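Local atomic coordinates of uncharacterized protein (Bacteroides eggerthii DSM 20697, PDB entry 4ECO), a protein that is of unknown function but is built of leucine-rich repeats, a fold that most often serves to bind other proteins. Residues L208-M213 with L251-V256; L272-L277 with G304-I309; K330-L335 with S351-A356. All coordinates share one frame; numbering follows the deposited sequence.

Contact 1. Residues L208-M213 with L251-V256; sequences LRQFYM and LTDVEV
Gln210 and Asp253 sit side by side on neighbouring parallel strands, their amide and carboxylate stacked with planes only 12° apart. They do not bond directly. One water donates to Gln210 OE1 and to Asp253 OD2, 2.7 Å from each, and accepts from Tyr212 OH at 2.6 Å. Asp253 OD2 also forms a salt bridge with Arg142 in helix 135-142, while OD1 takes the hydroxyl of Thr252 (OG1 to OD1 2.7 Å). An alanine at Asp253 would probably leave Arg142 and the Thr252 hydroxyl without their carboxylate partner, the water without one of its acceptors, and the Gln210 amide without the group stacked on it. Beneath these side chains the backbones pair as successive coils of a leucine-rich repeat solenoid: Phe211 N reaches Asp253 O at 2.8 Å, Phe211 O takes Glu255 N, and Glu255 O takes Met213 N. Arg209 O receives two donors, Thr252 N and Asp253 N. At the far end Val256 O accepts from the side chain of Asn283. Glu255 lays CB over one face of the Tyr212 ring, 3.7 Å from its centroid, and its OE1 bonds to His115. On the opposite face of the strands Leu251 turns CG anti to its backbone N (chi1 -172°), and its CD1 lies 3.8 Å from Phe211 CB; the selenomethionine Met213 curls its CE over the Phe211 ring.

Contact 2. Residues L272-L277 with G304-I309; sequences LPEMQL and GEKIQI
Gln276 and Gln308 run alongside each other in the same direction, where two successive coils of the leucine-rich repeat solenoid run into their short parallel strands. Their amides stack with planes 24° apart, Gln308 OE1 lying 3.5 Å from Gln276 CD. The Gln276 amide is held at both of its polar atoms: OE1 bonds to Arg142 of helix 135-142, and NE2 donates to a water that in turn donates to Lys306 O. Met275 and Ile307, at matching positions of their repeats, also run alongside each other, but into the interior; the selenomethionine CE meets Ile307 CD1 at 4.0 Å. Leu277 and Ile309 are turned across one another instead, touching through their CD1 methyls at 3.9 Å. Further out, a turn about its second torsion (chi2 -70°) swings CD of Lys306 toward Glu274, and its methylenes cross the Glu274 carboxylate at a slant. CD comes within 3.5 Å of Glu274 OE1, whereas the salt bridge from NZ to that oxygen is long at 3.8 Å. One carbonyl, Gln276 O, joins the backbones by accepting two N-H groups: Ile309 N at 3.0 Å, tilted from the carbonyl plane, and Gln308 N at 2.7 Å, in that plane and on a lone pair.

Contact 3. Residues K330-L335 with S351-A356; sequences KKLGML and SEIKLA
One water is gripped by three backbone groups where Lys330 and Leu332 face Lys354: it donates to Lys330 O and to Leu332 O and accepts from Lys354 N, each at 2.8 Å. It bridges the two coils at a point where their backbones do not bond directly, since Leu332 O faces another acceptor, Lys354 O. Direct pairing is confined to the next step, where Ala356 N reaches Gly333 O at 2.7 Å. That bond is fairly straight, 161° at the hydrogen, and the donor lies in the carbonyl plane. Around it, Gly333 CA points a hydrogen at Lys354 O, and the Ala356 methyl lies beside Gly333 O.

The side chains then close the inner face. The two leucines differ in their first torsion, with CG anti to the backbone N in Leu332 (chi1 -176°) but anti to the carbonyl carbon in Leu355 (chi1 -62°), and they meet crossed and not as a matched pair, Leu332 CG touching Leu355 CD2 at 3.8 Å. The same CD2 methyl also covers the Gly333 peptide, 3.6 Å from its C atom. Ile353 works with both branches: CG2 sits 4.0 Å from Leu332 CB and reaches the Leu332 carbonyl oxygen as well, while CG1 lies against Lys330 CA at 3.9 Å. Phe349 and Ile310 also pack on Leu332. On the other side of 330-335, the backbone N-H groups of Gly333 and Met334 bond to Gln308 of the preceding coil, which puts this segment between two neighbours. The packing of Leu332 with Leu355, and the pairing of Gly333 and Ala356 beside it, is the coil-on-coil stacking typical of a leucine-rich repeat solenoid.

In the fold
The three contacts follow one another along the chain and step along the same solenoid. Thr252 O of contact 1 receives Gln276 N and Leu277 N of contact 2, and Gln308 O of contact 2 receives Gly333 N and Met334 N of contact 3, the two-donor carbonyl recurring from coil to coil. Contact 1 is buried and the richest in polar groups, with an amide and a carboxylate beside helix 135-142 and aromatic rings elsewhere in it. Arg142 from that helix also reaches contact 2, a partly buried join mixing stacked amides with a loose outer ion pair. Contact 3, about 21 Å from contact 1 between centres, is also partly buried; backbone, water and aliphatic packing carry it.

Contact 1. Residues L208-M213 with L251-V256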
ATOM      1  N   LEU A 208     -10.538  -6.798  27.148  1.00 45.96           N
ATOM      2  CA  LEU A 208     -10.533  -6.819  25.681  1.00 43.55           C
ATOM      3  C   LEU A 208      -9.430  -5.920  25.133  1.00 47.10           C
ATOM      4  O   LEU A 208      -9.328  -4.770  25.534  1.00 46.94           O
ATOM      5  CB  LEU A 208     -11.910  -6.393  25.120  1.00 42.39           C
ATOM      6  CG  LEU A 208     -12.284  -6.867  23.708  1.00 44.94           C
ATOM      7  CD1 LEU A 208     -12.300  -8.402  23.614  1.00 44.48           C
ATOM      8  CD2 LEU A 208     -13.637  -6.308  23.283  1.00 42.52           C
ATOM      9  N   ARG A 209      -8.568  -6.478  24.282  1.00 43.57           N
ATOM     10  CA  ARG A 209      -7.444  -5.797  23.637  1.00 42.81           C
ATOM     11  C   ARG A 209      -7.726  -5.530  22.160  1.00 46.58           C
ATOM     12  O   ARG A 209      -7.428  -4.443  21.660  1.00 46.48           O
ATOM     13  CB  ARG A 209      -6.185  -6.644  23.767  1.00 40.75           C
ATOM     14  CG  ARG A 209      -5.838  -6.994  25.182  1.00 41.62           C
ATOM     15  CD  ARG A 209      -4.550  -7.759  25.167  1.00 47.45           C
ATOM     16  NE  ARG A 209      -4.172  -8.232  26.494  1.00 54.87           N
ATOM     17  CZ  ARG A 209      -3.488  -7.517  27.373  1.00 60.68           C
ATOM     18  NH1 ARG A 209      -3.112  -6.280  27.082  1.00 49.63           N
ATOM     19  NH2 ARG A 209      -3.184  -8.029  28.558  1.00 44.65           N
ATOM     20  N   GLN A 210      -8.335  -6.519  21.463  1.00 42.56           N
ATOM     21  CA  GLN A 210      -8.664  -6.406  20.033  1.00 40.86           C
ATOM     22  C   GLN A 210     -10.149  -6.736  19.778  1.00 45.59           C
ATOM     23  O   GLN A 210     -10.645  -7.789  20.211  1.00 44.74           O
ATOM     24  CB  GLN A 210      -7.764  -7.319  19.185  1.00 40.79           C
ATOM     25  CG  GLN A 210      -6.276  -7.221  19.536  1.00 40.88           C
ATOM     26  CD  GLN A 210      -5.403  -6.915  18.362  1.00 55.06           C
ATOM     27  OE1 GLN A 210      -5.842  -6.896  17.203  1.00 40.29           O
ATOM     28  NE2 GLN A 210      -4.134  -6.661  18.644  1.00 55.51           N
ATOM     29  N   PHE A 211     -10.862  -5.814  19.091  1.00 41.44           N
ATOM     30  CA  PHE A 211     -12.259  -6.016  18.736  1.00 40.44           C
ATOM     31  C   PHE A 211     -12.425  -5.769  17.242  1.00 42.83           C
ATOM     32  O   PHE A 211     -12.331  -4.638  16.786  1.00 43.98           O
ATOM     33  CB  PHE A 211     -13.180  -5.128  19.587  1.00 43.03           C
ATOM     34  CG  PHE A 211     -14.670  -5.335  19.431  1.00 44.57           C
ATOM     35  CD1 PHE A 211     -15.179  -6.527  18.922  1.00 46.46           C
ATOM     36  CD2 PHE A 211     -15.569  -4.357  19.837  1.00 48.31           C
ATOM     37  CE1 PHE A 211     -16.558  -6.708  18.766  1.00 47.88           C
ATOM     38  CE2 PHE A 211     -16.949  -4.548  19.695  1.00 50.82           C
ATOM     39  CZ  PHE A 211     -17.435  -5.732  19.177  1.00 47.58           C
ATOM     40  N   TYR A 212     -12.646  -6.845  16.478  1.00 38.43           N
ATOM     41  CA  TYR A 212     -12.801  -6.814  15.019  1.00 36.91           C
ATOM     42  C   TYR A 212     -14.182  -7.237  14.579  1.00 40.71           C
ATOM     43  O   TYR A 212     -14.780  -8.163  15.145  1.00 42.93           O
ATOM     44  CB  TYR A 212     -11.776  -7.754  14.355  1.00 37.41           C
ATOM     45  CG  TYR A 212     -10.409  -7.161  14.071  1.00 39.57           C
ATOM     46  CD1 TYR A 212      -9.634  -6.623  15.094  1.00 41.72           C
ATOM     47  CD2 TYR A 212      -9.834  -7.261  12.806  1.00 40.11           C
ATOM     48  CE1 TYR A 212      -8.362  -6.101  14.840  1.00 42.62           C
ATOM     49  CE2 TYR A 212      -8.562  -6.753  12.542  1.00 40.57           C
ATOM     50  CZ  TYR A 212      -7.830  -6.172  13.562  1.00 45.18           C
ATOM     51  OH  TYR A 212      -6.571  -5.679  13.310  1.00 41.53           O
HETATM   52  N   MSE A 213     -14.685  -6.560  13.562  1.00 34.45           N
HETATM   53  CA  MSE A 213     -15.932  -6.923  12.915  1.00 32.94           C
HETATM   54  C   MSE A 213     -15.856  -6.477  11.480  1.00 38.40           C
HETATM   55  O   MSE A 213     -15.162  -5.500  11.155  1.00 37.38           O
HETATM   56  CB  MSE A 213     -17.199  -6.414  13.634  1.00 34.82           C
HETATM   57  CG  MSE A 213     -17.447  -4.912  13.611  1.00 39.99           C
HETATM   58 SE   MSE A 213     -18.468  -4.421  15.238  0.75 45.85          SE
HETATM   59  CE  MSE A 213     -16.897  -3.799  16.270  1.00 41.95           C
ATOM     60  N   LEU A 251      -8.324  -1.969  25.246  1.00 45.13           N
ATOM     61  CA  LEU A 251      -8.810  -2.079  23.875  1.00 42.73           C
ATOM     62  C   LEU A 251      -8.090  -1.064  22.993  1.00 45.94           C
ATOM     63  O   LEU A 251      -8.448   0.105  22.983  1.00 46.80           O
ATOM     64  CB  LEU A 251     -10.349  -1.917  23.826  1.00 42.30           C
ATOM     65  CG  LEU A 251     -11.022  -2.187  22.472  1.00 45.07           C
ATOM     66  CD1 LEU A 251     -10.669  -3.551  21.909  1.00 43.41           C
ATOM     67  CD2 LEU A 251     -12.509  -2.062  22.583  1.00 48.41           C
ATOM     68  N   THR A 252      -7.065  -1.533  22.257  1.00 41.68           N
ATOM     69  CA  THR A 252      -6.165  -0.745  21.400  1.00 40.82           C
ATOM     70  C   THR A 252      -6.403  -0.958  19.908  1.00 44.33           C
ATOM     71  O   THR A 252      -6.062  -0.089  19.110  1.00 43.00           O
ATOM     72  CB  THR A 252      -4.681  -1.093  21.702  1.00 44.61           C
ATOM     73  OG1 THR A 252      -4.381  -2.460  21.373  1.00 42.21           O
ATOM     74  CG2 THR A 252      -4.292  -0.802  23.135  1.00 36.94           C
ATOM     75  N   ASP A 253      -6.933  -2.124  19.519  1.00 42.27           N
ATOM     76  CA  ASP A 253      -7.149  -2.426  18.100  1.00 40.69           C
ATOM     77  C   ASP A 253      -8.605  -2.721  17.818  1.00 43.95           C
ATOM     78  O   ASP A 253      -9.131  -3.713  18.306  1.00 43.56           O
ATOM     79  CB  ASP A 253      -6.277  -3.607  17.657  1.00 41.31           C
ATOM     80  CG  ASP A 253      -4.789  -3.345  17.706  1.00 45.64           C
ATOM     81  OD1 ASP A 253      -4.254  -3.164  18.820  1.00 46.19           O
ATOM     82  OD2 ASP A 253      -4.151  -3.382  16.641  1.00 50.98           O
ATOM     83  N   VAL A 254      -9.266  -1.833  17.053  1.00 41.45           N
ATOM     84  CA  VAL A 254     -10.681  -1.971  16.688  1.00 40.06           C
ATOM     85  C   VAL A 254     -10.827  -1.889  15.169  1.00 42.99           C
ATOM     86  O   VAL A 254     -10.224  -1.025  14.529  1.00 42.40           O
ATOM     87  CB  VAL A 254     -11.588  -0.942  17.407  1.00 43.36           C
ATOM     88  CG1 VAL A 254     -13.017  -1.045  16.918  1.00 42.71           C
ATOM     89  CG2 VAL A 254     -11.540  -1.124  18.923  1.00 43.75           C
ATOM     90  N   GLU A 255     -11.630  -2.805  14.596  1.00 39.27           N
ATOM     91  CA  GLU A 255     -11.923  -2.839  13.163  1.00 36.77           C
ATOM     92  C   GLU A 255     -13.433  -2.998  12.923  1.00 41.99           C
ATOM     93  O   GLU A 255     -14.073  -3.877  13.515  1.00 42.91           O
ATOM     94  CB  GLU A 255     -11.146  -3.955  12.476  1.00 36.41           C
ATOM     95  CG  GLU A 255     -11.588  -4.173  11.039  1.00 45.56           C
ATOM     96  CD  GLU A 255     -10.763  -5.134  10.211  1.00 47.80           C
ATOM     97  OE1 GLU A 255      -9.614  -4.787   9.864  1.00 45.24           O
ATOM     98  OE2 GLU A 255     -11.281  -6.217   9.872  1.00 34.99           O
ATOM     99  N   VAL A 256     -13.992  -2.101  12.089  1.00 38.24           N
ATOM    100  CA  VAL A 256     -15.381  -2.092  11.597  1.00 38.07           C
ATOM    101  C   VAL A 256     -15.246  -1.969  10.080  1.00 42.22           C
ATOM    102  O   VAL A 256     -15.202  -0.867   9.537  1.00 41.55           O
ATOM    103  CB  VAL A 256     -16.276  -1.005  12.235  1.00 42.01           C
ATOM    104  CG1 VAL A 256     -17.743  -1.314  11.973  1.00 41.93           C
ATOM    105  CG2 VAL A 256     -16.018  -0.873  13.733  1.00 42.22           C
TER
HETATM  106  O   HOH W   1      -4.758  -5.492  15.109  1.00 26.71           O

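Contact 2. Residues L272-L277 with G304-I309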
ATOM      1  N   LEU A 272     -14.165   5.270  23.530  1.00 44.74           N
ATOM      2  CA  LEU A 272     -13.048   4.442  24.007  1.00 43.73           C
ATOM      3  C   LEU A 272     -11.887   5.298  24.549  1.00 50.49           C
ATOM      4  O   LEU A 272     -11.597   6.372  24.012  1.00 50.96           O
ATOM      5  CB  LEU A 272     -12.532   3.491  22.904  1.00 41.76           C
ATOM      6  CG  LEU A 272     -13.505   2.387  22.409  1.00 44.93           C
ATOM      7  CD1 LEU A 272     -12.948   1.688  21.205  1.00 44.71           C
ATOM      8  CD2 LEU A 272     -13.841   1.358  23.505  1.00 43.97           C
ATOM      9  N   PRO A 273     -11.202   4.849  25.623  1.00 49.62           N
ATOM     10  CA  PRO A 273     -10.122   5.687  26.181  1.00 50.90           C
ATOM     11  C   PRO A 273      -8.719   5.455  25.575  1.00 54.43           C
ATOM     12  O   PRO A 273      -7.895   6.373  25.626  1.00 53.15           O
ATOM     13  CB  PRO A 273     -10.113   5.288  27.663  1.00 53.34           C
ATOM     14  CG  PRO A 273     -10.635   3.868  27.697  1.00 56.26           C
ATOM     15  CD  PRO A 273     -11.423   3.630  26.442  1.00 50.73           C
ATOM     16  N   GLU A 274      -8.425   4.235  25.050  1.00 51.22           N
ATOM     17  CA  GLU A 274      -7.060   3.915  24.643  1.00 50.86           C
ATOM     18  C   GLU A 274      -6.913   3.278  23.248  1.00 52.70           C
ATOM     19  O   GLU A 274      -5.862   2.675  22.981  1.00 53.85           O
ATOM     20  CB  GLU A 274      -6.455   2.949  25.692  1.00 52.55           C
ATOM     21  CG  GLU A 274      -6.226   3.555  27.074  1.00 58.70           C
ATOM     22  CD  GLU A 274      -5.138   4.609  27.179  1.00 71.77           C
ATOM     23  OE1 GLU A 274      -4.244   4.648  26.297  1.00 49.93           O
ATOM     24  OE2 GLU A 274      -5.166   5.375  28.172  1.00 66.59           O
HETATM   25  N   MSE A 275      -7.893   3.466  22.340  1.00 45.16           N
HETATM   26  CA  MSE A 275      -7.818   2.883  20.979  1.00 41.27           C
HETATM   27  C   MSE A 275      -6.619   3.470  20.212  1.00 47.25           C
HETATM   28  O   MSE A 275      -6.425   4.682  20.245  1.00 48.53           O
HETATM   29  CB  MSE A 275      -9.141   3.115  20.217  1.00 40.48           C
HETATM   30  CG  MSE A 275      -9.149   2.544  18.798  1.00 41.96           C
HETATM   31 SE   MSE A 275     -10.865   2.756  17.935  0.75 44.17          SE
HETATM   32  CE  MSE A 275     -11.047   4.649  17.991  1.00 42.39           C
ATOM     33  N   GLN A 276      -5.813   2.606  19.565  1.00 44.03           N
ATOM     34  CA  GLN A 276      -4.599   2.982  18.815  1.00 43.95           C
ATOM     35  C   GLN A 276      -4.770   2.717  17.331  1.00 46.82           C
ATOM     36  O   GLN A 276      -4.477   3.593  16.521  1.00 47.89           O
ATOM     37  CB  GLN A 276      -3.350   2.242  19.341  1.00 45.36           C
ATOM     38  CG  GLN A 276      -3.051   2.535  20.809  1.00 45.77           C
ATOM     39  CD  GLN A 276      -1.785   1.916  21.321  1.00 57.10           C
ATOM     40  OE1 GLN A 276      -1.513   0.734  21.132  1.00 52.46           O
ATOM     41  NE2 GLN A 276      -1.039   2.680  22.092  1.00 58.30           N
ATOM     42  N   LEU A 277      -5.245   1.522  16.967  1.00 42.44           N
ATOM     43  CA  LEU A 277      -5.509   1.163  15.567  1.00 40.73           C
ATOM     44  C   LEU A 277      -7.028   1.229  15.304  1.00 45.29           C
ATOM     45  O   LEU A 277      -7.831   0.701  16.092  1.00 46.02           O
ATOM     46  CB  LEU A 277      -4.932  -0.239  15.243  1.00 39.34           C
ATOM     47  CG  LEU A 277      -5.103  -0.801  13.816  1.00 42.08           C
ATOM     48  CD1 LEU A 277      -3.990  -1.782  13.485  1.00 40.91           C
ATOM     49  CD2 LEU A 277      -6.495  -1.469  13.616  1.00 40.58           C
ATOM     50  N   GLY A 304      -8.644  10.710  20.379  1.00 49.40           N
ATOM     51  CA  GLY A 304      -7.953  11.367  19.266  1.00 48.41           C
ATOM     52  C   GLY A 304      -6.460  11.457  19.491  1.00 54.65           C
ATOM     53  O   GLY A 304      -5.651  11.152  18.601  1.00 53.49           O
ATOM     54  N   GLU A 305      -6.105  11.811  20.735  1.00 53.44           N
ATOM     55  CA  GLU A 305      -4.740  11.895  21.232  1.00 54.32           C
ATOM     56  C   GLU A 305      -4.026  10.536  21.289  1.00 57.76           C
ATOM     57  O   GLU A 305      -2.799  10.515  21.458  1.00 58.55           O
ATOM     58  CB  GLU A 305      -4.752  12.452  22.648  1.00 57.61           C
ATOM     59  CG  GLU A 305      -5.258  13.866  22.815  1.00 72.76           C
ATOM     60  CD  GLU A 305      -5.072  14.346  24.243  1.00 92.22           C
ATOM     61  OE1 GLU A 305      -4.100  13.911  24.905  1.00 76.68           O
ATOM     62  OE2 GLU A 305      -5.894  15.171  24.698  1.00 86.43           O
ATOM     63  N   LYS A 306      -4.790   9.410  21.221  1.00 51.42           N
ATOM     64  CA  LYS A 306      -4.231   8.062  21.391  1.00 49.76           C
ATOM     65  C   LYS A 306      -4.057   7.294  20.075  1.00 52.91           C
ATOM     66  O   LYS A 306      -3.159   6.456  20.011  1.00 52.79           O
ATOM     67  CB  LYS A 306      -5.102   7.213  22.351  1.00 49.67           C
ATOM     68  CG  LYS A 306      -5.235   7.759  23.780  1.00 47.81           C
ATOM     69  CD  LYS A 306      -3.951   7.663  24.593  1.00 46.76           C
ATOM     70  CE  LYS A 306      -4.109   8.227  25.985  1.00 61.89           C
ATOM     71  NZ  LYS A 306      -2.832   8.169  26.763  1.00 74.34           N
ATOM     72  N   ILE A 307      -4.915   7.541  19.060  1.00 48.17           N
ATOM     73  CA  ILE A 307      -4.921   6.830  17.770  1.00 45.93           C
ATOM     74  C   ILE A 307      -3.556   6.971  17.088  1.00 49.39           C
ATOM     75  O   ILE A 307      -2.974   8.053  17.061  1.00 50.43           O
ATOM     76  CB  ILE A 307      -6.086   7.345  16.877  1.00 48.70           C
ATOM     77  CG1 ILE A 307      -7.455   6.970  17.531  1.00 49.42           C
ATOM     78  CG2 ILE A 307      -5.994   6.785  15.462  1.00 47.83           C
ATOM     79  CD1 ILE A 307      -8.689   7.713  17.071  1.00 53.91           C
ATOM     80  N   GLN A 308      -3.038   5.854  16.581  1.00 44.64           N
ATOM     81  CA  GLN A 308      -1.724   5.754  15.943  1.00 43.62           C
ATOM     82  C   GLN A 308      -1.816   5.294  14.488  1.00 45.33           C
ATOM     83  O   GLN A 308      -0.928   5.631  13.702  1.00 44.43           O
ATOM     84  CB  GLN A 308      -0.827   4.771  16.733  1.00 44.96           C
ATOM     85  CG  GLN A 308      -0.400   5.307  18.100  1.00 44.41           C
ATOM     86  CD  GLN A 308       0.396   4.351  18.962  1.00 52.61           C
ATOM     87  OE1 GLN A 308       0.328   3.132  18.840  1.00 43.36           O
ATOM     88  NE2 GLN A 308       1.099   4.896  19.945  1.00 54.81           N
ATOM     89  N   ILE A 309      -2.849   4.477  14.146  1.00 40.59           N
ATOM     90  CA  ILE A 309      -3.048   3.904  12.800  1.00 37.10           C
ATOM     91  C   ILE A 309      -4.487   4.110  12.362  1.00 40.85           C
ATOM     92  O   ILE A 309      -5.397   3.766  13.098  1.00 41.24           O
ATOM     93  CB  ILE A 309      -2.666   2.387  12.754  1.00 37.22           C
ATOM     94  CG1 ILE A 309      -1.283   2.119  13.400  1.00 36.80           C
ATOM     95  CG2 ILE A 309      -2.749   1.828  11.322  1.00 32.91           C
ATOM     96  CD1 ILE A 309      -1.058   0.709  13.862  1.00 41.83           C
TER
HETATM   97  O   HOH W   2      -2.235   5.207  22.502  1.00 41.45           O

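Contact 3. Residues K330-L335 with S351-A356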
ATOM      1  N   LYS A 330      -1.807  13.781  17.897  1.00 50.20           N
ATOM      2  CA  LYS A 330      -0.353  13.827  18.100  1.00 50.78           C
ATOM      3  C   LYS A 330       0.289  12.465  17.943  1.00 54.45           C
ATOM      4  O   LYS A 330       1.386  12.395  17.418  1.00 55.01           O
ATOM      5  CB  LYS A 330      -0.007  14.409  19.484  1.00 54.26           C
ATOM      6  CG  LYS A 330      -0.623  15.795  19.665  1.00 70.46           C
ATOM      7  CD  LYS A 330      -0.078  16.596  20.829  1.00 81.49           C
ATOM      8  CE  LYS A 330      -0.718  17.967  20.875  1.00 95.55           C
ATOM      9  NZ  LYS A 330      -2.193  17.886  21.089  1.00105.63           N
ATOM     10  N   LYS A 331      -0.390  11.388  18.349  1.00 50.99           N
ATOM     11  CA  LYS A 331       0.194  10.055  18.266  1.00 50.08           C
ATOM     12  C   LYS A 331       0.018   9.403  16.869  1.00 52.69           C
ATOM     13  O   LYS A 331       0.512   8.284  16.695  1.00 51.81           O
ATOM     14  CB  LYS A 331      -0.402   9.135  19.354  1.00 52.38           C
ATOM     15  CG  LYS A 331       0.275   9.226  20.712  1.00 57.47           C
ATOM     16  CD  LYS A 331      -0.322   8.238  21.695  1.00 65.89           C
ATOM     17  CE  LYS A 331       0.731   7.431  22.404  1.00 83.42           C
ATOM     18  NZ  LYS A 331       0.127   6.425  23.313  1.00100.41           N
ATOM     19  N   LEU A 332      -0.613  10.093  15.869  1.00 47.20           N
ATOM     20  CA  LEU A 332      -0.845   9.503  14.539  1.00 44.70           C
ATOM     21  C   LEU A 332       0.464   9.180  13.792  1.00 51.07           C
ATOM     22  O   LEU A 332       1.324  10.046  13.657  1.00 53.25           O
ATOM     23  CB  LEU A 332      -1.723  10.408  13.658  1.00 43.42           C
ATOM     24  CG  LEU A 332      -2.133   9.865  12.268  1.00 43.97           C
ATOM     25  CD1 LEU A 332      -2.981   8.592  12.378  1.00 41.83           C
ATOM     26  CD2 LEU A 332      -2.862  10.922  11.485  1.00 43.23           C
ATOM     27  N   GLY A 333       0.573   7.953  13.285  1.00 45.92           N
ATOM     28  CA  GLY A 333       1.758   7.506  12.559  1.00 45.16           C
ATOM     29  C   GLY A 333       1.500   6.834  11.225  1.00 47.99           C
ATOM     30  O   GLY A 333       2.413   6.709  10.394  1.00 47.12           O
HETATM   31  N   MSE A 334       0.262   6.369  11.005  1.00 43.42           N
HETATM   32  CA  MSE A 334      -0.091   5.691   9.749  1.00 40.67           C
HETATM   33  C   MSE A 334      -1.459   6.138   9.264  1.00 43.25           C
HETATM   34  O   MSE A 334      -2.442   6.099  10.018  1.00 40.89           O
HETATM   35  CB  MSE A 334      -0.067   4.174   9.903  1.00 41.68           C
HETATM   36  CG  MSE A 334       1.331   3.586  10.012  1.00 48.60           C
HETATM   37 SE   MSE A 334       1.292   1.656  10.356  0.75 55.64          SE
HETATM   38  CE  MSE A 334       0.378   1.042   8.676  1.00 49.43           C
ATOM     39  N   LEU A 335      -1.506   6.596   7.992  1.00 39.74           N
ATOM     40  CA  LEU A 335      -2.752   7.022   7.365  1.00 38.22           C
ATOM     41  C   LEU A 335      -2.806   6.528   5.940  1.00 43.27           C
ATOM     42  O   LEU A 335      -1.830   6.716   5.184  1.00 43.49           O
ATOM     43  CB  LEU A 335      -2.905   8.549   7.420  1.00 37.84           C
ATOM     44  CG  LEU A 335      -4.143   9.159   6.775  1.00 40.77           C
ATOM     45  CD1 LEU A 335      -5.449   8.699   7.487  1.00 40.17           C
ATOM     46  CD2 LEU A 335      -4.025  10.658   6.747  1.00 44.33           C
ATOM     47  N   SER A 351       3.712  19.598  11.050  1.00 59.27           N
ATOM     48  CA  SER A 351       5.032  18.939  11.064  1.00 58.84           C
ATOM     49  C   SER A 351       5.224  18.053  12.302  1.00 62.88           C
ATOM     50  O   SER A 351       5.942  17.057  12.237  1.00 61.66           O
ATOM     51  CB  SER A 351       6.155  19.974  11.043  1.00 64.89           C
ATOM     52  OG  SER A 351       5.840  21.166  10.343  1.00 81.38           O
ATOM     53  N   GLU A 352       4.609  18.454  13.434  1.00 60.75           N
ATOM     54  CA  GLU A 352       4.643  17.801  14.750  1.00 61.22           C
ATOM     55  C   GLU A 352       4.145  16.342  14.698  1.00 62.17           C
ATOM     56  O   GLU A 352       4.645  15.505  15.463  1.00 60.37           O
ATOM     57  CB  GLU A 352       3.802  18.570  15.773  1.00 64.06           C
ATOM     58  CG  GLU A 352       4.270  19.997  16.004  1.00 81.53           C
ATOM     59  CD  GLU A 352       4.158  20.933  14.812  1.00115.21           C
ATOM     60  OE1 GLU A 352       3.245  20.751  13.969  1.00103.53           O
ATOM     61  OE2 GLU A 352       5.014  21.839  14.704  1.00124.16           O
ATOM     62  N   ILE A 353       3.150  16.044  13.821  1.00 56.75           N
ATOM     63  CA  ILE A 353       2.599  14.697  13.629  1.00 54.49           C
ATOM     64  C   ILE A 353       3.534  14.008  12.635  1.00 55.92           C
ATOM     65  O   ILE A 353       3.703  14.488  11.519  1.00 56.30           O
ATOM     66  CB  ILE A 353       1.099  14.752  13.200  1.00 56.70           C
ATOM     67  CG1 ILE A 353       0.215  15.100  14.425  1.00 57.06           C
ATOM     68  CG2 ILE A 353       0.639  13.438  12.525  1.00 55.26           C
ATOM     69  CD1 ILE A 353      -1.039  15.826  14.121  1.00 59.90           C
ATOM     70  N   LYS A 354       4.203  12.940  13.088  1.00 49.94           N
ATOM     71  CA  LYS A 354       5.207  12.216  12.324  1.00 48.26           C
ATOM     72  C   LYS A 354       4.644  10.918  11.741  1.00 52.10           C
ATOM     73  O   LYS A 354       4.376   9.975  12.483  1.00 53.05           O
ATOM     74  CB  LYS A 354       6.429  11.914  13.215  1.00 49.93           C
ATOM     75  CG  LYS A 354       7.100  13.139  13.811  1.00 50.76           C
ATOM     76  CD  LYS A 354       7.868  13.943  12.774  1.00 58.55           C
ATOM     77  CE  LYS A 354       8.436  15.191  13.386  1.00 66.27           C
ATOM     78  NZ  LYS A 354       8.962  16.093  12.341  1.00 78.28           N
ATOM     79  N   LEU A 355       4.468  10.864  10.416  1.00 47.49           N
ATOM     80  CA  LEU A 355       3.954   9.659   9.778  1.00 46.36           C
ATOM     81  C   LEU A 355       5.094   8.726   9.310  1.00 49.88           C
ATOM     82  O   LEU A 355       6.107   9.184   8.778  1.00 48.02           O
ATOM     83  CB  LEU A 355       3.029   9.997   8.586  1.00 45.56           C
ATOM     84  CG  LEU A 355       1.751  10.790   8.895  1.00 50.57           C
ATOM     85  CD1 LEU A 355       1.050  11.183   7.634  1.00 49.72           C
ATOM     86  CD2 LEU A 355       0.785  10.002   9.765  1.00 53.59           C
ATOM     87  N   ALA A 356       4.900   7.413   9.523  1.00 47.79           N
ATOM     88  CA  ALA A 356       5.778   6.322   9.076  1.00 48.34           C
ATOM     89  C   ALA A 356       5.236   5.729   7.760  1.00 52.64           C
ATOM     90  O   ALA A 356       5.989   5.219   6.931  1.00 51.94           O
ATOM     91  CB  ALA A 356       5.863   5.252  10.146  1.00 49.40           C
TER
HETATM   92  O   HOH W   3       2.942  11.614  15.243  1.00 37.80           O